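Local coordinates for tegument protein UL51 (Human herpesvirus 1, PDB 6T5A), which takes part in virus egress from the perinuclear space and in secondary envelopment of cytoplasmic capsids at membranes derived from the trans-Golgi network, at residues Arg67-Cys72 with Thr108-Ile113. The protein carries 1 engineered substitution. Sequence-based numbering, arbitrary orientation.
Sequences RTYHAC and TCMATI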
# COMPACT_ATOMS: atom_id res chain seq x y z
N ARG A 67 -29.10 -19.80 -31.73
CA ARG A 67 -29.46 -19.71 -33.15
C ARG A 67 -30.52 -20.78 -33.51
O ARG A 67 -31.47 -20.47 -34.23
CB ARG A 67 -28.21 -19.90 -34.02
CG ARG A 67 -27.28 -18.69 -34.04
CD ARG A 67 -25.89 -19.14 -34.41
NE ARG A 67 -24.92 -18.03 -34.40
CZ ARG A 67 -23.60 -18.19 -34.47
NH1 ARG A 67 -23.08 -19.41 -34.54
NH2 ARG A 67 -22.80 -17.14 -34.47
N THR A 68 -30.36 -22.02 -33.01
CA THR A 68 -31.29 -23.12 -33.27
C THR A 68 -32.66 -22.83 -32.64
O THR A 68 -33.68 -23.01 -33.30
CB THR A 68 -30.69 -24.47 -32.87
OG1 THR A 68 -29.46 -24.63 -33.57
CG2 THR A 68 -31.62 -25.65 -33.20
N TYR A 69 -32.66 -22.32 -31.40
CA TYR A 69 -33.88 -21.92 -30.70
C TYR A 69 -34.60 -20.86 -31.53
O TYR A 69 -35.81 -20.96 -31.76
CB TYR A 69 -33.53 -21.38 -29.30
CG TYR A 69 -34.72 -20.79 -28.57
CD1 TYR A 69 -35.61 -21.60 -27.87
CD2 TYR A 69 -34.97 -19.42 -28.61
CE1 TYR A 69 -36.71 -21.06 -27.22
CE2 TYR A 69 -36.07 -18.87 -27.96
CZ TYR A 69 -36.94 -19.69 -27.26
OH TYR A 69 -38.02 -19.16 -26.61
N HIS A 70 -33.85 -19.83 -32.00
CA HIS A 70 -34.40 -18.77 -32.83
C HIS A 70 -35.03 -19.32 -34.13
O HIS A 70 -36.12 -18.89 -34.49
CB HIS A 70 -33.33 -17.71 -33.13
CG HIS A 70 -33.79 -16.61 -34.03
ND1 HIS A 70 -34.75 -15.70 -33.64
CD2 HIS A 70 -33.37 -16.29 -35.28
CE1 HIS A 70 -34.89 -14.86 -34.65
NE2 HIS A 70 -34.08 -15.17 -35.66
N ALA A 71 -34.36 -20.28 -34.80
CA ALA A 71 -34.90 -20.89 -36.02
C ALA A 71 -36.24 -21.59 -35.76
O ALA A 71 -37.18 -21.46 -36.56
CB ALA A 71 -33.89 -21.86 -36.63
N CYS A 72 -36.35 -22.29 -34.60
CA CYS A 72 -37.59 -22.95 -34.17
C CYS A 72 -38.68 -21.93 -34.01
O CYS A 72 -39.80 -22.19 -34.44
CB CYS A 72 -37.40 -23.73 -32.87
SG CYS A 72 -36.33 -25.17 -33.05
N THR A 108 -35.76 -28.46 -26.15
CA THR A 108 -34.46 -29.14 -26.00
C THR A 108 -33.31 -28.12 -25.95
O THR A 108 -32.44 -28.22 -25.09
CB THR A 108 -34.31 -30.22 -27.08
OG1 THR A 108 -35.38 -31.15 -26.93
CG2 THR A 108 -32.99 -30.97 -26.99
N CYS A 109 -33.34 -27.11 -26.85
CA CYS A 109 -32.35 -26.03 -26.91
C CYS A 109 -32.36 -25.25 -25.63
O CYS A 109 -31.31 -24.97 -25.07
CB CYS A 109 -32.59 -25.12 -28.10
SG CYS A 109 -32.22 -25.89 -29.69
N MET A 110 -33.57 -24.89 -25.17
CA MET A 110 -33.79 -24.13 -23.95
C MET A 110 -33.25 -24.89 -22.74
O MET A 110 -32.52 -24.29 -21.96
CB MET A 110 -35.27 -23.80 -23.79
CG MET A 110 -35.54 -22.69 -22.82
SD MET A 110 -37.30 -22.45 -22.48
CE MET A 110 -37.95 -22.24 -24.12
N ALA A 111 -33.56 -26.21 -22.63
CA ALA A 111 -33.08 -27.08 -21.55
C ALA A 111 -31.55 -27.12 -21.46
O ALA A 111 -31.01 -27.04 -20.36
CB ALA A 111 -33.64 -28.49 -21.70
N THR A 112 -30.85 -27.23 -22.62
CA THR A 112 -29.38 -27.26 -22.69
C THR A 112 -28.76 -25.92 -22.26
O THR A 112 -27.74 -25.91 -21.57
CB THR A 112 -28.92 -27.74 -24.07
OG1 THR A 112 -29.62 -28.93 -24.38
CG2 THR A 112 -27.41 -28.01 -24.13
N ILE A 113 -29.38 -24.79 -22.68
CA ILE A 113 -28.93 -23.45 -22.33
C ILE A 113 -29.09 -23.24 -20.82
O ILE A 113 -28.16 -22.77 -20.17
CB ILE A 113 -29.65 -22.35 -23.17
CG1 ILE A 113 -29.29 -22.46 -24.66
CG2 ILE A 113 -29.37 -20.93 -22.62
CD1 ILE A 113 -30.22 -21.72 -25.64
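The helical hairpin of this N-terminal part of UL51, at the C-terminal end of the modelled chain, is joined here, where helix 63-82 packs against helix 94-117 through Tyr69, Thr68, Cys109 and Met110. The two segments run antiparallel, with an angle of 152° between their directions and an axis separation of 9.4 Å. They come nearest at Tyr69 and Cys109, whose CA atoms lie 5.8 Å apart. Both side chains leave the backbone toward the other helix, and Tyr69 CB meets Cys109 CB at 4.0 Å. The Cys109 thiol lies beside its own backbone N (chi1 -70°). From there SG reaches the methyl of Thr68, 3.6 Å from CG2. Cys109 SG also comes within 4.0 Å of Tyr69 N, so the sulfur lies against the backbone between Thr68 and Tyr69. The hydroxyl of Thr68 turns back to its own helix and is hydrogen-bonded to the carbonyl O of Ala64. With the hydroxyl turned that way, the methyl faces the sulfur.

Met110 covers another part of Tyr69. Its chain is extended as far as SD and then bends (chi3 -54°), which brings the terminal methyl to the ring. Met110 CE touches Tyr69 CE1 at 3.5 Å and approaches the ring obliquely. It also lies 4.0 Å from Tyr69 OH, so the methyl lies by the CE1 flank, near the hydroxyl end of the ring.

The same helix pair continues beyond these residues. Tyr69 also touches Ala106, Cys72 packs on Leu105 and Ala106, and Ile113 packs on Leu65. Tyr69, Met110 and Ile113 further meet apolar side chains on the chain of another protein in the assembly. The contact is thus mainly apolar, joining two consecutive helices as in an antiparallel alpha-helical hairpin.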